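Local coordinates for protein ferric-chelate reductase (NAD(P)H) (Archaeoglobus fulgidus, PDB 1I0R) that reduces chelated ferric iron to ferrous iron with NADH or NADPH as electron donor, using a flavin cofactor bound by a homodimer, at residues Val16-Asn21 and Thr100-Val105; Gly22-Gln27 and Glu88-Val93; Gly63-Glu68 and Val110-Ala115. One frame throughout, in Å; residues are numbered along the deposited sequence.

Contact 1. Residues Val16-Asn21 and Thr100-Val105; sequences VTSESN and TGVPLV
A chi1 of 55° sets OG1 of Thr17 between its own backbone N and carbonyl carbon, on the flank of strand 14-20 that faces Pro103, and puts CG2 anti to the carbonyl carbon. From there Thr17 OG1 donates to Pro103 O at 2.6 Å, approaching nearly along the C=O axis with a C=O...OG1 angle of 166°. A water grips the same hydroxyl from another direction: it donates to Thr17 OG1 at 3.0 Å and accepts from Val105 N at 2.9 Å. The hydroxyl is therefore both donor and acceptor, and it ties two backbone groups of strand 103-105 to Thr17, although no main-chain hydrogen bond links 16-21 directly to 100-105. The two strand axes run at 157°, close to antiparallel, and come no nearer than 6.6 Å, which is wider than neighbours within one sheet.

Van der Waals contacts surround this hydrogen bond. The CG2 methyls of Thr17 and Val105 meet at 4.0 Å. The Pro103 ring rides over the backbone of Ser18, with Pro103 CD 3.4 Å from Ser18 O and CG near Thr17 CB. Farther along, Val102 CG1 packs on Ser18 CA, and Glu19 CB rests 3.7 Å from Gly101 O. CB of Ser18 leaves the backbone on the side away from 100-105, and OG is hydrogen-bonded to Ala61 O and Ser59 OG.

Strand 14-20 belongs to the six-stranded antiparallel barrel, between strands 23-37 and 61-67, whereas 103-105 pairs with 95-97 in a small separate sheet laid against the barrel. Helix 51-59 touches Ser18, whose side chain lies about 5 Å from that of its FMN-binding Thr52, while Pro103 leans on Lys24 of strand 23-37 and Val102 on Ala61.

Contact 2. Residues Gly22-Gln27 and Glu88-Val93; sequences GRKCGQ and EKFDGV
Lys89 NZ donates to Gly26 O at 2.7 Å, the ammonium nitrogen lying nearly in line with the carbonyl, at a C=O...NZ angle of 167°. A water that accepts from Gly26 N at 3.0 Å also sits beside Lys89 NZ, but the water and NZ are only 2.5 Å apart, so this second link is doubtful in detail. Beyond CG the Lys89 chain is extended, which carries NZ from the end of helix 86-90 across to the strand. Lys89 is an FMN-binding residue, and the bond holds it to the residue just before Gln27, another one.

Beside it the Phe90 ring stands against the strand. Lys24 CB lies over one face, 3.9 Å from the ring centroid and offset toward the rim, in a CH-pi contact, and Lys24 CE reaches CG at the root of the ring at 3.6 Å. The chain bends at chi3 and chi4 on its way to Glu86, with which NZ forms a salt bridge. At the ring edge CZ approaches Cys25 O at 3.7 Å. An alanine in place of Phe90 would probably open a gap over Lys24 CB and beside Cys25 O and leave the aliphatic part of Lys24 without its aromatic partner.

Past the helix, a type II turn from Phe90 to Val93 is closed by Val93 N bonding to Phe90 O. Strand 23-37 carries the contact on the barrel; Phe90 and Val93 also pack on Val105 of strand 103-105, Val93 touches helix 73-78, and Cys25 turns the other way onto helix 51-59.

Contact 3. Residues Gly63-Glu68 and Val110-Ala115; sequences GVSVLE and VAVIEA
Val64 and Ile113 form an antiparallel hydrogen-bonded pair: Val64 N donates to Ile113 O and Ile113 N to Val64 O, both at 2.9 Å. Farther along, Val66 N reaches Ala111 O at 2.9 Å, and Val110 N closes the series on Val66 O at 2.8 Å. Ser65 and Val112 form the non-hydrogen-bonded pair between them, and Gly63 and Glu114 the one beyond Val64 and Ile113. CA-H...O contacts run alongside, Val112 CA lying 3.2 Å from Val64 O.

The side chains sort onto two faces. Val64, Val66, Ala111 and Ile113 share one, where the CB atoms of Val64 and Ile113 are 4.3 Å apart. Ser65 and Val112 share the other, with Ser65 OG 3.9 Å from Val112 CG1. A chi1 of -61° places that OG anti to its own carbonyl carbon; its hydrogen bond goes to Val105 O. At the corner of the chain, Val110 CG2 packs on Glu68 CB at 3.6 Å, while the Glu68 carboxylate is held farther out by His108 ND1.

The outer layer includes the other subunit of the homodimer: Phe6 of the second subunit packs on Ile113, its Ala5 on Ala111, and its Lys8 on Val66 and Val110, so the face carrying Val64, Val66, Ala111 and Ile113 takes part in the dimer contact. Within the barrel, strand 61-67 is flanked on its far edge by strand 14-20, which bonds to Gly63 and Ser65 through Thr17 and Ile15, and strand 109-122 is flanked by 126-138, against which Val112, Ile113 and Glu114 pack.

All three contacts draw on the antiparallel six-stranded barrel of the flavin reductase-like domain. Contact 3 joins two neighbouring barrel strands, whereas contacts 1 and 2 set outer elements, strand 103-105 and helix 86-90, against strands 14-20 and 23-37. Along the chain contact 2 falls within the span of contact 1, and contact 3 alternates with both. Centres of contacts 1 and 2 are about 9 Å apart, those of 1 and 3 about 12 Å and those of 2 and 3 about 15 Å. Contact 1 touches both others, while contacts 2 and 3 do not meet. The set thus runs from residues of the FMN site to the dimer interface.

Contact 1. Residues Val16-Asn21 and Thr100-Val105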
loop_
_atom_site.group_PDB
_atom_site.type_symbol
_atom_site.label_atom_id
_atom_site.label_comp_id
_atom_site.label_asym_id
_atom_site.label_seq_id
_atom_site.Cartn_x
_atom_site.Cartn_y
_atom_site.Cartn_z
ATOM N N VAL B 16 12.223 -0.928 -7.357
ATOM C CA VAL B 16 11.427 -1.480 -8.463
ATOM C C VAL B 16 12.365 -1.478 -9.678
ATOM O O VAL B 16 12.956 -0.442 -10.012
ATOM C CB VAL B 16 10.154 -0.636 -8.755
ATOM C CG1 VAL B 16 9.411 -1.186 -9.978
ATOM C CG2 VAL B 16 9.216 -0.676 -7.516
ATOM N N THR B 17 12.497 -2.638 -10.331
ATOM C CA THR B 17 13.424 -2.757 -11.461
ATOM C C THR B 17 12.792 -3.206 -12.769
ATOM O O THR B 17 11.705 -3.789 -12.794
ATOM C CB THR B 17 14.547 -3.760 -11.116
ATOM O OG1 THR B 17 13.961 -5.012 -10.731
ATOM C CG2 THR B 17 15.413 -3.242 -9.976
ATOM N N SER B 18 13.474 -2.920 -13.881
ATOM C CA SER B 18 12.982 -3.347 -15.177
ATOM C C SER B 18 14.169 -3.271 -16.118
ATOM O O SER B 18 15.267 -2.970 -15.681
ATOM C CB SER B 18 11.850 -2.447 -15.679
ATOM O OG SER B 18 11.193 -3.052 -16.771
ATOM N N GLU B 19 13.948 -3.578 -17.386
ATOM C CA GLU B 19 15.031 -3.527 -18.365
ATOM C C GLU B 19 14.427 -3.175 -19.695
ATOM O O GLU B 19 13.398 -3.730 -20.086
ATOM C CB GLU B 19 15.737 -4.886 -18.447
ATOM C CG GLU B 19 16.696 -5.065 -19.634
ATOM C CD GLU B 19 15.966 -5.173 -20.970
ATOM O OE1 GLU B 19 14.790 -5.631 -20.977
ATOM O OE2 GLU B 19 16.570 -4.816 -22.009
ATOM N N SER B 20 15.061 -2.253 -20.399
ATOM C CA SER B 20 14.553 -1.866 -21.698
ATOM C C SER B 20 15.709 -1.546 -22.629
ATOM O O SER B 20 16.657 -0.878 -22.231
ATOM C CB SER B 20 13.644 -0.644 -21.556
ATOM O OG SER B 20 12.904 -0.432 -22.740
ATOM N N ASN B 21 15.640 -2.042 -23.858
ATOM C CA ASN B 21 16.698 -1.759 -24.827
ATOM C C ASN B 21 18.064 -2.156 -24.272
ATOM O O ASN B 21 19.029 -1.388 -24.357
ATOM C CB ASN B 21 16.689 -0.264 -25.155
ATOM C CG ASN B 21 15.371 0.191 -25.754
ATOM O OD1 ASN B 21 14.944 1.335 -25.561
ATOM N ND2 ASN B 21 14.722 -0.700 -26.499
ATOM N N THR B 100 11.790 -13.301 -17.001
ATOM C CA THR B 100 11.166 -12.171 -17.694
ATOM C C THR B 100 12.184 -11.185 -18.241
ATOM O O THR B 100 11.823 -10.291 -19.009
ATOM C CB THR B 100 10.255 -11.349 -16.776
ATOM O OG1 THR B 100 11.076 -10.647 -15.834
ATOM C CG2 THR B 100 9.258 -12.222 -16.062
ATOM N N GLY B 101 13.444 -11.326 -17.835
ATOM C CA GLY B 101 14.477 -10.425 -18.304
ATOM C C GLY B 101 14.800 -9.280 -17.363
ATOM O O GLY B 101 15.751 -8.532 -17.587
ATOM N N VAL B 102 14.013 -9.118 -16.301
ATOM C CA VAL B 102 14.322 -8.014 -15.398
ATOM C C VAL B 102 15.417 -8.352 -14.388
ATOM O O VAL B 102 15.592 -9.506 -14.004
ATOM C CB VAL B 102 13.074 -7.546 -14.614
ATOM C CG1 VAL B 102 11.928 -7.284 -15.577
ATOM C CG2 VAL B 102 12.685 -8.575 -13.588
ATOM N N PRO B 103 16.188 -7.341 -13.960
ATOM C CA PRO B 103 17.236 -7.595 -12.982
ATOM C C PRO B 103 16.580 -7.634 -11.597
ATOM O O PRO B 103 15.886 -6.687 -11.217
ATOM C CB PRO B 103 18.168 -6.389 -13.151
ATOM C CG PRO B 103 17.250 -5.305 -13.522
ATOM C CD PRO B 103 16.268 -5.963 -14.481
ATOM N N LEU B 104 16.766 -8.720 -10.858
ATOM C CA LEU B 104 16.200 -8.834 -9.513
ATOM C C LEU B 104 17.317 -8.543 -8.526
ATOM O O LEU B 104 18.246 -9.357 -8.369
ATOM C CB LEU B 104 15.654 -10.246 -9.283
ATOM C CG LEU B 104 14.580 -10.620 -10.308
ATOM C CD1 LEU B 104 14.404 -12.145 -10.376
ATOM C CD2 LEU B 104 13.267 -9.900 -9.919
ATOM N N VAL B 105 17.241 -7.378 -7.869
ATOM C CA VAL B 105 18.267 -6.995 -6.902
ATOM C C VAL B 105 18.090 -7.752 -5.589
ATOM O O VAL B 105 17.060 -7.623 -4.916
ATOM C CB VAL B 105 18.242 -5.476 -6.627
ATOM C CG1 VAL B 105 19.260 -5.114 -5.553
ATOM C CG2 VAL B 105 18.554 -4.713 -7.901
HETATM O O HOH W 1 14.573 -6.216 -8.050
#

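Contact 2. Residues Gly22-Gln27 and Glu88-Val93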
loop_
_atom_site.group_PDB
_atom_site.type_symbol
_atom_site.label_atom_id
_atom_site.label_comp_id
_atom_site.label_asym_id
_atom_site.label_seq_id
_atom_site.Cartn_x
_atom_site.Cartn_y
_atom_site.Cartn_z
ATOM N N GLY B 22 18.133 -3.346 -23.686
ATOM C CA GLY B 22 19.386 -3.825 -23.127
ATOM C C GLY B 22 19.967 -2.950 -22.033
ATOM O O GLY B 22 21.181 -2.947 -21.813
ATOM N N ARG B 23 19.111 -2.203 -21.342
ATOM C CA ARG B 23 19.561 -1.334 -20.263
ATOM C C ARG B 23 18.745 -1.574 -18.998
ATOM O O ARG B 23 17.525 -1.439 -19.017
ATOM C CB ARG B 23 19.426 0.129 -20.672
ATOM C CG ARG B 23 19.841 1.107 -19.593
ATOM C CD ARG B 23 19.875 2.538 -20.109
ATOM N NE ARG B 23 20.853 2.722 -21.186
ATOM C CZ ARG B 23 20.643 2.420 -22.469
ATOM N NH1 ARG B 23 19.480 1.912 -22.868
ATOM N NH2 ARG B 23 21.602 2.633 -23.364
ATOM N N LYS B 24 19.434 -1.931 -17.918
ATOM C CA LYS B 24 18.791 -2.180 -16.624
ATOM C C LYS B 24 18.364 -0.846 -16.026
ATOM O O LYS B 24 19.075 0.152 -16.163
ATOM C CB LYS B 24 19.763 -2.865 -15.655
ATOM C CG LYS B 24 20.241 -4.261 -16.098
ATOM C CD LYS B 24 21.114 -4.956 -15.045
ATOM C CE LYS B 24 22.426 -4.218 -14.756
ATOM N NZ LYS B 24 23.326 -4.134 -15.933
ATOM N N CYS B 25 17.204 -0.836 -15.363
ATOM C CA CYS B 25 16.692 0.375 -14.717
ATOM C C CYS B 25 16.181 0.014 -13.329
ATOM O O CYS B 25 15.824 -1.134 -13.070
ATOM C CB CYS B 25 15.526 0.975 -15.491
ATOM S SG CYS B 25 15.887 1.616 -17.152
ATOM N N GLY B 26 16.174 0.987 -12.433
ATOM C CA GLY B 26 15.667 0.713 -11.095
ATOM C C GLY B 26 15.434 2.016 -10.362
ATOM O O GLY B 26 16.118 2.998 -10.612
ATOM N N GLN B 27 14.447 2.037 -9.471
ATOM C CA GLN B 27 14.167 3.235 -8.696
ATOM C C GLN B 27 13.611 2.834 -7.337
ATOM O O GLN B 27 13.067 1.740 -7.177
ATOM C CB GLN B 27 13.128 4.124 -9.389
ATOM C CG GLN B 27 11.732 3.529 -9.389
ATOM C CD GLN B 27 10.631 4.535 -9.718
ATOM O OE1 GLN B 27 10.325 4.782 -10.885
ATOM N NE2 GLN B 27 10.021 5.113 -8.677
ATOM N N GLU B 88 26.480 3.448 -12.798
ATOM C CA GLU B 88 26.507 4.081 -11.485
ATOM C C GLU B 88 25.529 3.379 -10.553
ATOM O O GLU B 88 25.823 3.179 -9.375
ATOM C CB GLU B 88 26.140 5.568 -11.590
ATOM C CG GLU B 88 27.145 6.410 -12.368
ATOM C CD GLU B 88 26.708 7.860 -12.537
ATOM O OE1 GLU B 88 25.652 8.105 -13.160
ATOM O OE2 GLU B 88 27.426 8.760 -12.051
ATOM N N LYS B 89 24.374 2.993 -11.088
ATOM C CA LYS B 89 23.348 2.327 -10.293
ATOM C C LYS B 89 23.613 0.873 -9.926
ATOM O O LYS B 89 23.471 0.498 -8.764
ATOM C CB LYS B 89 21.989 2.410 -10.992
ATOM C CG LYS B 89 21.224 3.697 -10.720
ATOM C CD LYS B 89 19.841 3.640 -11.333
ATOM C CE LYS B 89 19.049 4.886 -10.997
ATOM N NZ LYS B 89 17.740 4.896 -11.700
ATOM N N PHE B 90 23.996 0.052 -10.898
ATOM C CA PHE B 90 24.219 -1.355 -10.606
ATOM C C PHE B 90 25.645 -1.829 -10.340
ATOM O O PHE B 90 25.833 -2.959 -9.900
ATOM C CB PHE B 90 23.594 -2.221 -11.707
ATOM C CG PHE B 90 22.102 -2.050 -11.841
ATOM C CD1 PHE B 90 21.569 -0.990 -12.569
ATOM C CD2 PHE B 90 21.227 -2.944 -11.225
ATOM C CE1 PHE B 90 20.191 -0.821 -12.686
ATOM C CE2 PHE B 90 19.841 -2.783 -11.335
ATOM C CZ PHE B 90 19.324 -1.720 -12.066
ATOM N N ASP B 91 26.646 -0.986 -10.584
ATOM C CA ASP B 91 28.035 -1.397 -10.354
ATOM C C ASP B 91 28.270 -1.819 -8.907
ATOM O O ASP B 91 28.103 -1.033 -7.978
ATOM C CB ASP B 91 29.011 -0.270 -10.740
ATOM C CG ASP B 91 30.476 -0.632 -10.464
ATOM O OD1 ASP B 91 30.902 -1.754 -10.821
ATOM O OD2 ASP B 91 31.209 0.213 -9.899
ATOM N N GLY B 92 28.638 -3.078 -8.716
ATOM C CA GLY B 92 28.892 -3.560 -7.373
ATOM C C GLY B 92 27.663 -4.021 -6.606
ATOM O O GLY B 92 27.753 -4.317 -5.415
ATOM N N VAL B 93 26.514 -4.079 -7.269
ATOM C CA VAL B 93 25.291 -4.520 -6.596
ATOM C C VAL B 93 25.003 -5.986 -6.916
ATOM O O VAL B 93 25.151 -6.420 -8.062
ATOM C CB VAL B 93 24.085 -3.674 -7.037
ATOM C CG1 VAL B 93 22.801 -4.223 -6.401
ATOM C CG2 VAL B 93 24.295 -2.216 -6.624
HETATM O O HOH W 2 17.193 3.509 -13.720
#

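Contact 3. Residues Gly63-Glu68 and Val110-Ala115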
loop_
_atom_site.group_PDB
_atom_site.type_symbol
_atom_site.label_atom_id
_atom_site.label_comp_id
_atom_site.label_asym_id
_atom_site.label_seq_id
_atom_site.Cartn_x
_atom_site.Cartn_y
_atom_site.Cartn_z
ATOM N N GLY B 63 10.463 -5.986 -11.476
ATOM C CA GLY B 63 10.886 -6.730 -10.312
ATOM C C GLY B 63 10.719 -5.850 -9.093
ATOM O O GLY B 63 10.742 -4.621 -9.216
ATOM N N VAL B 64 10.555 -6.465 -7.926
ATOM C CA VAL B 64 10.417 -5.711 -6.685
ATOM C C VAL B 64 11.350 -6.319 -5.641
ATOM O O VAL B 64 11.301 -7.530 -5.397
ATOM C CB VAL B 64 8.961 -5.777 -6.095
ATOM C CG1 VAL B 64 8.909 -5.069 -4.728
ATOM C CG2 VAL B 64 7.978 -5.112 -7.045
ATOM N N SER B 65 12.211 -5.497 -5.044
ATOM C CA SER B 65 13.079 -5.948 -3.960
ATOM C C SER B 65 12.538 -5.305 -2.668
ATOM O O SER B 65 12.415 -4.074 -2.597
ATOM C CB SER B 65 14.510 -5.456 -4.167
ATOM O OG SER B 65 15.032 -5.970 -5.375
ATOM N N VAL B 66 12.198 -6.107 -1.660
ATOM C CA VAL B 66 11.693 -5.537 -0.400
ATOM C C VAL B 66 12.907 -5.271 0.484
ATOM O O VAL B 66 13.575 -6.207 0.935
ATOM C CB VAL B 66 10.713 -6.514 0.296
ATOM C CG1 VAL B 66 10.120 -5.860 1.562
ATOM C CG2 VAL B 66 9.594 -6.884 -0.669
ATOM N N LEU B 67 13.198 -3.997 0.731
ATOM C CA LEU B 67 14.389 -3.646 1.509
ATOM C C LEU B 67 14.362 -3.985 2.987
ATOM O O LEU B 67 13.332 -3.872 3.642
ATOM C CB LEU B 67 14.704 -2.158 1.339
ATOM C CG LEU B 67 14.965 -1.729 -0.106
ATOM C CD1 LEU B 67 15.001 -0.197 -0.226
ATOM C CD2 LEU B 67 16.277 -2.368 -0.570
ATOM N N GLU B 68 15.511 -4.426 3.505
ATOM C CA GLU B 68 15.620 -4.773 4.917
ATOM C C GLU B 68 15.789 -3.515 5.770
ATOM O O GLU B 68 16.247 -2.467 5.292
ATOM C CB GLU B 68 16.795 -5.739 5.153
ATOM C CG GLU B 68 18.178 -5.113 4.941
ATOM C CD GLU B 68 19.317 -6.094 5.227
ATOM O OE1 GLU B 68 19.212 -6.860 6.204
ATOM O OE2 GLU B 68 20.327 -6.098 4.486
ATOM N N VAL B 110 14.901 -8.550 1.685
ATOM C CA VAL B 110 14.336 -9.600 2.513
ATOM C C VAL B 110 13.625 -10.577 1.570
ATOM O O VAL B 110 13.534 -11.775 1.846
ATOM C CB VAL B 110 13.338 -9.009 3.546
ATOM C CG1 VAL B 110 12.687 -10.132 4.368
ATOM C CG2 VAL B 110 14.062 -8.015 4.458
ATOM N N ALA B 111 13.135 -10.059 0.442
ATOM C CA ALA B 111 12.451 -10.865 -0.560
ATOM C C ALA B 111 12.479 -10.171 -1.923
ATOM O O ALA B 111 12.701 -8.965 -2.003
ATOM C CB ALA B 111 10.986 -11.101 -0.148
ATOM N N VAL B 112 12.277 -10.946 -2.982
ATOM C CA VAL B 112 12.199 -10.423 -4.340
ATOM C C VAL B 112 11.000 -11.039 -5.029
ATOM O O VAL B 112 10.644 -12.198 -4.772
ATOM C CB VAL B 112 13.484 -10.693 -5.185
ATOM C CG1 VAL B 112 14.619 -9.828 -4.666
ATOM C CG2 VAL B 112 13.867 -12.176 -5.146
ATOM N N ILE B 113 10.355 -10.248 -5.884
ATOM C CA ILE B 113 9.187 -10.685 -6.623
ATOM C C ILE B 113 9.381 -10.291 -8.068
ATOM O O ILE B 113 9.902 -9.211 -8.348
ATOM C CB ILE B 113 7.919 -9.968 -6.070
ATOM C CG1 ILE B 113 7.756 -10.312 -4.589
ATOM C CG2 ILE B 113 6.701 -10.311 -6.898
ATOM C CD1 ILE B 113 6.725 -9.426 -3.878
ATOM N N GLU B 114 8.980 -11.175 -8.980
ATOM C CA GLU B 114 9.082 -10.911 -10.407
ATOM C C GLU B 114 7.656 -10.932 -10.945
ATOM O O GLU B 114 6.860 -11.809 -10.565
ATOM C CB GLU B 114 9.950 -11.997 -11.059
ATOM C CG GLU B 114 10.137 -11.867 -12.539
ATOM C CD GLU B 114 11.103 -12.919 -13.086
ATOM O OE1 GLU B 114 11.299 -13.963 -12.423
ATOM O OE2 GLU B 114 11.649 -12.691 -14.180
ATOM N N ALA B 115 7.314 -9.974 -11.809
ATOM C CA ALA B 115 5.947 -9.906 -12.349
ATOM C C ALA B 115 5.854 -9.507 -13.821
ATOM O O ALA B 115 6.717 -8.789 -14.325
ATOM C CB ALA B 115 5.100 -8.909 -11.487
#